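Local coordinates for cellulosomal-scaffolding protein A (PDB 4B9F), which probably anchors the cellulosome scaffold to crystalline cellulose through this family 3a carbohydrate-binding module, a calcium-binding beta-sandwich, at residues 31-34 against 35-38; 68-71 against 72-75; 113-116 against 117-121. All blocks are in the same frame, centred on the assembly; numbering follows the deposited sequence.

Overall arrangement
From the N terminus the chain first reaches interaction 1. There a 3-10 turn joins the short strand 32-33 to strand 37-43 of the five-stranded sheet. Interaction 2 follows. Its turn leads from strand 67-69, at the edge of the six-stranded sheet, into strand 74-85 of the five-stranded sheet. Interaction 3 comes last and closes the loop that leaves strand 106-115 of the six-stranded sheet, close to the calcium ion. The three are local and in series, with no crossing. The centres of interactions 1 and 2 are about 13 Å apart. Interaction 3 lies about 29 Å from interaction 1, centre to centre, across the middle of the chain.

Interaction 1 (31-34 against 35-38)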
ATOM      1  N   ALA A  31      -3.928  17.035 -12.079  1.00 17.53           N
ATOM      2  CA  ALA A  31      -3.942  15.579 -12.127  1.00 15.80           C
ATOM      3  C   ALA A  31      -2.587  14.963 -11.785  1.00 16.95           C
ATOM      4  O   ALA A  31      -1.536  15.584 -11.984  1.00 18.84           O
ATOM      5  CB  ALA A  31      -4.422  15.103 -13.495  1.00 18.45           C
ATOM      6  N   ILE A  32      -2.635  13.749 -11.250  1.00 16.11           N
ATOM      7  CA  ILE A  32      -1.458  12.957 -10.931  1.00 17.44           C
ATOM      8  C   ILE A  32      -1.438  11.713 -11.816  1.00 15.68           C
ATOM      9  O   ILE A  32      -2.456  11.045 -11.989  1.00 15.81           O
ATOM     10  CB  ILE A  32      -1.478  12.530  -9.448  1.00 20.45           C
ATOM     11  CG1 ILE A  32      -1.290  13.750  -8.536  1.00 25.66           C
ATOM     12  CG2 ILE A  32      -0.411  11.484  -9.162  1.00 24.17           C
ATOM     13  CD1 ILE A  32      -1.514  13.451  -7.066  1.00 28.09           C
ATOM     14  N   ASP A  33      -0.277  11.429 -12.395  1.00 14.58           N
ATOM     15  CA  ASP A  33      -0.055  10.250 -13.223  1.00 15.09           C
ATOM     16  C   ASP A  33       0.201   9.053 -12.311  1.00 13.79           C
ATOM     17  O   ASP A  33       1.256   8.969 -11.689  1.00 13.40           O
ATOM     18  CB  ASP A  33       1.166  10.507 -14.116  1.00 17.93           C
ATOM     19  CG  ASP A  33       1.452   9.376 -15.081  1.00 21.02           C
ATOM     20  OD1 ASP A  33       0.870   8.281 -14.949  1.00 20.20           O
ATOM     21  OD2 ASP A  33       2.288   9.586 -15.986  1.00 23.64           O
ATOM     22  N   LEU A  34      -0.759   8.133 -12.230  1.00 13.58           N
ATOM     23  CA  LEU A  34      -0.619   6.976 -11.342  1.00 14.10           C
ATOM     24  C   LEU A  34       0.545   6.065 -11.720  1.00 13.65           C
ATOM     25  O   LEU A  34       1.082   5.364 -10.866  1.00 13.23           O
ATOM     26  CB  LEU A  34      -1.910   6.163 -11.287  1.00 15.40           C
ATOM     27  CG  LEU A  34      -3.015   6.750 -10.417  1.00 17.08           C
ATOM     28  CD1 LEU A  34      -4.218   5.819 -10.448  1.00 19.35           C
ATOM     29  CD2 LEU A  34      -2.540   6.951  -8.988  1.00 16.56           C
ATOM     30  N   SER A  35       0.934   6.067 -12.993  1.00 13.88           N
ATOM     31  CA  SER A  35       2.057   5.241 -13.421  1.00 14.82           C
ATOM     32  C   SER A  35       3.361   5.688 -12.760  1.00 14.33           C
ATOM     33  O   SER A  35       4.358   4.965 -12.803  1.00 17.09           O
ATOM     34  CB  SER A  35       2.194   5.221 -14.952  1.00 17.70           C
ATOM     35  OG  SER A  35       2.738   6.433 -15.446  1.00 19.40           O
ATOM     36  N   LYS A  36       3.345   6.875 -12.152  1.00 13.80           N
ATOM     37  CA  LYS A  36       4.511   7.399 -11.442  1.00 13.93           C
ATOM     38  C   LYS A  36       4.388   7.297  -9.920  1.00 11.22           C
ATOM     39  O   LYS A  36       5.325   7.644  -9.205  1.00 13.33           O
ATOM     40  CB  LYS A  36       4.746   8.868 -11.810  1.00 19.26           C
ATOM     41  CG  LYS A  36       4.717   9.167 -13.295  1.00 26.84           C
ATOM     42  CD  LYS A  36       5.902   8.550 -14.008  1.00 34.84           C
ATOM     43  CE  LYS A  36       5.988   9.063 -15.439  1.00 41.68           C
ATOM     44  NZ  LYS A  36       7.124   8.464 -16.189  1.00 45.25           N
ATOM     45  N   LEU A  37       3.243   6.828  -9.420  1.00 10.80           N
ATOM     46  CA  LEU A  37       2.994   6.786  -7.982  1.00 11.03           C
ATOM     47  C   LEU A  37       3.384   5.444  -7.388  1.00  9.69           C
ATOM     48  O   LEU A  37       3.007   4.395  -7.908  1.00 10.60           O
ATOM     49  CB  LEU A  37       1.520   7.046  -7.684  1.00 11.33           C
ATOM     50  CG  LEU A  37       1.131   7.054  -6.203  1.00 12.96           C
ATOM     51  CD1 LEU A  37       1.793   8.216  -5.458  1.00 14.56           C
ATOM     52  CD2 LEU A  37      -0.382   7.117  -6.050  1.00 15.28           C
ATOM     53  N   THR A  38       4.156   5.473  -6.306  1.00  9.72           N
ATOM     54  CA  THR A  38       4.433   4.243  -5.574  1.00 10.37           C
ATOM     55  C   THR A  38       4.098   4.424  -4.096  1.00  8.79           C
ATOM     56  O   THR A  38       4.175   5.542  -3.565  1.00  9.63           O
ATOM     57  CB  THR A  38       5.891   3.781  -5.726  1.00 11.39           C
ATOM     58  OG1 THR A  38       6.763   4.842  -5.331  1.00 11.72           O
ATOM     59  CG2 THR A  38       6.187   3.374  -7.167  1.00 12.04           C
TER
HETATM   60  O   HOH W   1       3.399   3.359 -10.332  1.00 12.86           O
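D33 and S35 meet at the start of a short 3-10 turn. The turn links strand 32-33 to strand 37-43 in this beta-sandwich module.

The side-chain hydrogen bonds gather on D33 OD1. It accepts from S35 OG at 2.7 Å and from S35 N at 3.0 Å. Both donors come from the same face of the carboxylate, well out of its plane. The D33 CG lies anti to the backbone N (chi1 -177°), which swings the carboxylate forward over the start of the turn. Two bonds to one oxygen should limit its rotation.

Two backbone hydrogen bonds form the turn itself. K36 N donates to D33 O at 3.0 Å, and L37 N donates to L34 O at the same length. Water 1 lies between two carbonyls, 2.7 Å from L37 O and 3.1 Å from L34 O.

K36 makes no salt bridge with D33 here. K36 NZ stays 5.0 Å from D33 OD2, while the bent lysine chain lays its CG against that oxygen.

The apolar side faces inward. L34 and L37 run side by side in the same direction, and both pack on F96. L37 also touches L2. Between the two leucines, L34 CD2 meets L37 CD2 at 3.6 Å.

Interaction 2 (68-71 against 72-75); sequences NGIT and SNVK
N73 N donates to I70 O at 2.8 Å, with an N-H...O angle of 156°. This is the stronger of two backbone bonds that close a short 3-10 turn. The other is weak: V74 N reaches T71 O at 3.3 Å. Water 2 supports this second carbonyl. It donates to T71 O at 2.8 Å and to V74 O at 2.7 Å, so it bridges the turn to the first residue of the next strand. The hydroxyl of T71 takes no part in these bonds. Its OG1 is hydrogen-bonded to A58 N, which ties the start of the turn to strand 51-61.

The N73 side chain folds back along the turn. Its CG lies anti to the carbonyl carbon (chi1 -63°), and the N73 side chain crosses that of I70 at about a right angle. N73 ND2 rests 3.8 Å from I70 CB, and the I70 CG2 branch is a little farther away. N73 CB also sits against I70 O.

The apolar contact is looser. I70 CD1 approaches V74 CG2 at 4.2 Å. The same V74 methyl lies near both turn carbonyls, I70 O and T71 O. I70 and V74 are both buried.

The turn carries the chain from one sheet of the sandwich to the other. I70 packs on A58 and I60 of strand 51-61 and on V107 of strand 106-115. V74 lies between the two sheets and touches both. It meets C55 and A58 of strand 51-61, I109 of strand 106-115, and I94 and F96 of strand 88-96.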
ATOM      1  N   ASN A  68     -14.219   3.596 -11.506  0.63 10.00           N
ATOM      2  CA  ASN A  68     -13.393   2.950 -12.508  0.63 10.29           C
ATOM      3  C   ASN A  68     -12.546   1.862 -11.864  0.63 10.84           C
ATOM      4  O   ASN A  68     -11.570   2.160 -11.175  0.63 12.10           O
ATOM      5  CB  ASN A  68     -12.500   3.987 -13.175  0.63 11.95           C
ATOM      6  CG  ASN A  68     -11.688   3.413 -14.294  0.63 16.50           C
ATOM      7  OD1 ASN A  68     -12.016   2.358 -14.839  0.63 19.47           O
ATOM      8  ND2 ASN A  68     -10.625   4.113 -14.662  0.63 18.76           N
ATOM      9  N   GLY A  69     -12.932   0.606 -12.070  1.00 12.07           N
ATOM     10  CA  GLY A  69     -12.215  -0.518 -11.502  1.00 12.27           C
ATOM     11  C   GLY A  69     -10.855  -0.681 -12.155  1.00 11.32           C
ATOM     12  O   GLY A  69     -10.760  -0.702 -13.386  1.00 13.73           O
ATOM     13  N   ILE A  70      -9.808  -0.789 -11.339  1.00 10.17           N
ATOM     14  CA  ILE A  70      -8.441  -0.876 -11.849  1.00 10.03           C
ATOM     15  C   ILE A  70      -7.636  -1.978 -11.159  1.00 10.29           C
ATOM     16  O   ILE A  70      -6.412  -1.929 -11.116  1.00 10.36           O
ATOM     17  CB  ILE A  70      -7.684   0.474 -11.715  1.00 11.30           C
ATOM     18  CG1 ILE A  70      -7.537   0.893 -10.248  1.00 11.09           C
ATOM     19  CG2 ILE A  70      -8.371   1.563 -12.531  1.00 13.00           C
ATOM     20  CD1 ILE A  70      -6.261   1.650  -9.987  1.00 12.66           C
ATOM     21  N   THR A  71      -8.326  -2.981 -10.634  1.00 10.70           N
ATOM     22  CA  THR A  71      -7.682  -4.011  -9.827  1.00 10.48           C
ATOM     23  C   THR A  71      -6.444  -4.634 -10.470  1.00 10.92           C
ATOM     24  O   THR A  71      -5.400  -4.776  -9.823  1.00 12.50           O
ATOM     25  CB  THR A  71      -8.682  -5.111  -9.443  1.00 10.26           C
ATOM     26  OG1 THR A  71      -9.786  -4.497  -8.773  1.00 10.99           O
ATOM     27  CG2 THR A  71      -8.041  -6.125  -8.511  1.00 11.78           C
ATOM     28  N   SER A  72      -6.562  -4.984 -11.744  0.50 11.21           N
ATOM     29  CA  SER A  72      -5.475  -5.653 -12.452  0.50 13.47           C
ATOM     30  C   SER A  72      -4.366  -4.709 -12.921  0.50 13.08           C
ATOM     31  O   SER A  72      -3.410  -5.138 -13.576  0.50 16.45           O
ATOM     32  CB  SER A  72      -6.027  -6.469 -13.624  0.50 16.31           C
ATOM     33  OG  SER A  72      -6.930  -7.450 -13.149  0.50 17.52           O
ATOM     34  N   ASN A  73      -4.489  -3.431 -12.575  1.00 11.40           N
ATOM     35  CA  ASN A  73      -3.440  -2.451 -12.864  1.00 11.03           C
ATOM     36  C   ASN A  73      -2.504  -2.221 -11.679  1.00  9.94           C
ATOM     37  O   ASN A  73      -1.526  -1.469 -11.783  1.00 11.54           O
ATOM     38  CB  ASN A  73      -4.029  -1.103 -13.273  1.00 13.41           C
ATOM     39  CG  ASN A  73      -4.823  -1.170 -14.548  1.00 15.44           C
ATOM     40  OD1 ASN A  73      -4.748  -2.149 -15.300  1.00 19.65           O
ATOM     41  ND2 ASN A  73      -5.592  -0.118 -14.808  1.00 18.90           N
ATOM     42  N   VAL A  74      -2.818  -2.852 -10.552  1.00  9.25           N
ATOM     43  CA  VAL A  74      -2.061  -2.647  -9.323  1.00  9.26           C
ATOM     44  C   VAL A  74      -1.003  -3.736  -9.147  1.00  9.70           C
ATOM     45  O   VAL A  74      -1.321  -4.924  -9.015  1.00 11.52           O
ATOM     46  CB  VAL A  74      -2.996  -2.611  -8.100  1.00  8.92           C
ATOM     47  CG1 VAL A  74      -2.198  -2.363  -6.826  1.00 10.24           C
ATOM     48  CG2 VAL A  74      -4.058  -1.537  -8.284  1.00 11.02           C
ATOM     49  N   LYS A  75       0.258  -3.313  -9.161  1.00  9.32           N
ATOM     50  CA  LYS A  75       1.390  -4.220  -9.075  1.00  9.50           C
ATOM     51  C   LYS A  75       2.033  -4.152  -7.702  1.00  8.20           C
ATOM     52  O   LYS A  75       2.047  -3.094  -7.069  1.00  9.94           O
ATOM     53  CB  LYS A  75       2.449  -3.844 -10.113  1.00 13.16           C
ATOM     54  CG  LYS A  75       1.978  -3.872 -11.556  1.00 18.68           C
ATOM     55  CD  LYS A  75       3.088  -3.450 -12.512  1.00 27.45           C
ATOM     56  CE  LYS A  75       3.374  -1.961 -12.422  1.00 33.26           C
ATOM     57  NZ  LYS A  75       4.433  -1.560 -13.388  1.00 39.01           N
TER
HETATM   58  O   HOH W   2      -3.465  -6.610  -8.818  1.00 11.27           O

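Interaction 3 (113-116 against 117-121)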
ATOM      1  N   PHE A 113      -0.729  -9.938   0.562  1.00  8.05           N
ATOM      2  CA  PHE A 113       0.478 -10.688   0.219  1.00  8.27           C
ATOM      3  C   PHE A 113       0.736 -11.843   1.170  1.00  8.22           C
ATOM      4  O   PHE A 113       0.257 -11.851   2.310  1.00  9.60           O
ATOM      5  CB  PHE A 113       1.706  -9.787   0.003  1.00  8.72           C
ATOM      6  CG  PHE A 113       2.201  -9.067   1.228  1.00  8.72           C
ATOM      7  CD1 PHE A 113       3.146  -9.658   2.057  1.00  9.83           C
ATOM      8  CD2 PHE A 113       1.802  -7.762   1.503  1.00  9.11           C
ATOM      9  CE1 PHE A 113       3.673  -8.974   3.148  1.00 10.64           C
ATOM     10  CE2 PHE A 113       2.316  -7.079   2.598  1.00 10.45           C
ATOM     11  CZ  PHE A 113       3.246  -7.688   3.422  1.00 11.10           C
ATOM     12  N   ALA A 114       1.488 -12.823   0.681  1.00  8.49           N
ATOM     13  CA  ALA A 114       1.787 -14.015   1.447  1.00  8.65           C
ATOM     14  C   ALA A 114       3.113 -14.590   1.003  1.00  8.55           C
ATOM     15  O   ALA A 114       3.595 -14.309  -0.102  1.00 11.13           O
ATOM     16  CB  ALA A 114       0.699 -15.054   1.231  1.00 10.13           C
ATOM     17  N   LYS A 115       3.690 -15.414   1.864  1.00  9.32           N
ATOM     18  CA  LYS A 115       4.853 -16.203   1.488  1.00 10.09           C
ATOM     19  C   LYS A 115       4.397 -17.354   0.601  1.00 10.90           C
ATOM     20  O   LYS A 115       3.278 -17.855   0.748  1.00 11.30           O
ATOM     21  CB  LYS A 115       5.552 -16.737   2.728  1.00 11.39           C
ATOM     22  CG  LYS A 115       6.161 -15.631   3.572  1.00 13.12           C
ATOM     23  CD  LYS A 115       6.630 -16.161   4.900  1.00 15.64           C
ATOM     24  CE  LYS A 115       7.333 -15.083   5.674  1.00 17.32           C
ATOM     25  NZ  LYS A 115       7.822 -15.531   7.003  1.00 16.35           N
ATOM     26  N   ASN A 116       5.249 -17.778  -0.320  1.00 12.97           N
ATOM     27  CA  ASN A 116       4.811 -18.785  -1.276  1.00 14.03           C
ATOM     28  C   ASN A 116       4.539 -20.146  -0.633  1.00 14.46           C
ATOM     29  O   ASN A 116       3.831 -20.975  -1.209  1.00 16.46           O
ATOM     30  CB  ASN A 116       5.779 -18.866  -2.463  1.00 15.81           C
ATOM     31  CG  ASN A 116       5.740 -17.604  -3.341  1.00 17.09           C
ATOM     32  OD1 ASN A 116       5.008 -16.650  -3.049  1.00 19.72           O
ATOM     33  ND2 ASN A 116       6.544 -17.586  -4.402  1.00 18.64           N
ATOM     34  N   ASP A 117       5.071 -20.360   0.567  1.00 13.69           N
ATOM     35  CA  ASP A 117       4.803 -21.588   1.315  1.00 16.14           C
ATOM     36  C   ASP A 117       3.706 -21.397   2.371  1.00 15.50           C
ATOM     37  O   ASP A 117       3.418 -22.305   3.147  1.00 17.25           O
ATOM     38  CB  ASP A 117       6.092 -22.147   1.940  1.00 17.77           C
ATOM     39  CG  ASP A 117       6.616 -21.296   3.084  1.00 18.28           C
ATOM     40  OD1 ASP A 117       6.160 -20.148   3.246  1.00 16.41           O
ATOM     41  OD2 ASP A 117       7.502 -21.778   3.821  1.00 21.49           O
ATOM     42  N   TRP A 118       3.102 -20.211   2.382  1.00 13.58           N
ATOM     43  CA  TRP A 118       1.984 -19.904   3.275  1.00 13.59           C
ATOM     44  C   TRP A 118       2.342 -19.991   4.760  1.00 14.06           C
ATOM     45  O   TRP A 118       1.470 -20.186   5.615  1.00 16.00           O
ATOM     46  CB  TRP A 118       0.725 -20.722   2.896  1.00 15.49           C
ATOM     47  CG  TRP A 118       0.229 -20.260   1.563  1.00 17.52           C
ATOM     48  CD1 TRP A 118       0.564 -20.769   0.340  1.00 19.68           C
ATOM     49  CD2 TRP A 118      -0.619 -19.133   1.310  1.00 17.69           C
ATOM     50  NE1 TRP A 118      -0.040 -20.039  -0.655  1.00 20.86           N
ATOM     51  CE2 TRP A 118      -0.770 -19.028  -0.086  1.00 19.74           C
ATOM     52  CE3 TRP A 118      -1.271 -18.206   2.131  1.00 19.45           C
ATOM     53  CZ2 TRP A 118      -1.550 -18.037  -0.680  1.00 20.88           C
ATOM     54  CZ3 TRP A 118      -2.044 -17.220   1.539  1.00 20.13           C
ATOM     55  CH2 TRP A 118      -2.179 -17.147   0.149  1.00 22.52           C
ATOM     56  N   SER A 119       3.625 -19.799   5.063  1.00 14.03           N
ATOM     57  CA  SER A 119       4.088 -19.771   6.449  1.00 14.03           C
ATOM     58  C   SER A 119       3.766 -18.432   7.118  1.00 13.87           C
ATOM     59  O   SER A 119       3.346 -17.470   6.473  1.00 13.79           O
ATOM     60  CB  SER A 119       5.583 -20.103   6.548  1.00 17.94           C
ATOM     61  OG  SER A 119       6.383 -19.186   5.834  1.00 17.69           O
ATOM     62  N   ASN A 120       3.940 -18.376   8.429  1.00 14.06           N
ATOM     63  CA  ASN A 120       3.412 -17.253   9.193  1.00 13.61           C
ATOM     64  C   ASN A 120       4.282 -16.006   9.240  1.00 13.24           C
ATOM     65  O   ASN A 120       5.509 -16.074   9.162  1.00 15.13           O
ATOM     66  CB  ASN A 120       3.081 -17.686  10.620  1.00 17.20           C
ATOM     67  CG  ASN A 120       1.851 -18.565  10.687  1.00 22.05           C
ATOM     68  OD1 ASN A 120       0.985 -18.499   9.817  1.00 23.38           O
ATOM     69  ND2 ASN A 120       1.762 -19.385  11.728  1.00 23.94           N
ATOM     70  N   TYR A 121       3.593 -14.875   9.363  1.00 11.84           N
ATOM     71  CA  TYR A 121       4.174 -13.598   9.732  1.00 11.30           C
ATOM     72  C   TYR A 121       3.730 -13.243  11.149  1.00 12.00           C
ATOM     73  O   TYR A 121       2.704 -13.737  11.646  1.00 12.63           O
ATOM     74  CB  TYR A 121       3.609 -12.488   8.860  1.00 10.21           C
ATOM     75  CG  TYR A 121       3.922 -12.508   7.391  1.00  9.90           C
ATOM     76  CD1 TYR A 121       5.154 -12.062   6.907  1.00  9.30           C
ATOM     77  CD2 TYR A 121       2.955 -12.900   6.470  1.00 10.96           C
ATOM     78  CE1 TYR A 121       5.418 -12.033   5.538  1.00 10.17           C
ATOM     79  CE2 TYR A 121       3.208 -12.885   5.115  1.00 11.05           C
ATOM     80  CZ  TYR A 121       4.437 -12.444   4.648  1.00  9.56           C
ATOM     81  OH  TYR A 121       4.667 -12.411   3.293  1.00 10.98           O
TER
HETATM   82  O   HOH W   3       2.391 -16.624   4.046  1.00 11.68           O
HETATM   83  O   HOH W   4       8.759 -18.079   7.128  1.00 25.62           O
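K115 lies across the loop that follows it, and its long side chain meets that loop almost atom by atom. K115 CB sits 3.5 Å from D117 OD1. CG turns to the Y121 phenol, near OH and CZ. K115 CD lies 3.2 Å from S119 OG. CE comes against the Y121 ring at CE1. The chain is extended beyond CG, which carries K115 NZ across to N120 O, 3.2 Å away and met from above the carbonyl plane. V45 O, its strongest partner, G47 O and water 4 also surround NZ. With N120 O that makes more acceptors than its three protons, so some must be shared. Water 4 also bonds to S119 OG.

A type I turn from K115 to W118 starts the loop, closed by W118 N on K115 O at 2.9 Å. D117 OD1 then accepts from S119 N, forming an Asx turn, and from S119 OG at 2.8 Å. Both donors approach from one face of the carboxylate, and the hydroxyl comes on its syn side. D117 OD2 makes a salt bridge with K49. Water 3 bridges K115 N and S119 O.

F113 turns its edge to the face of Y121, planes at 84°, in an offset edge-to-face pair. Y121 OH lies at the F113 edge and bonds to Q51. A114 CB makes a CH-pi contact over the W118 six-membered ring, 3.8 Å from its centroid.

The loop follows strand 106-115. N116, K115 and W118 reach strand 51-61 at T52, Q51 and W54. Y121 begins strand 121-122, its side chain about 5 Å from the calcium ion.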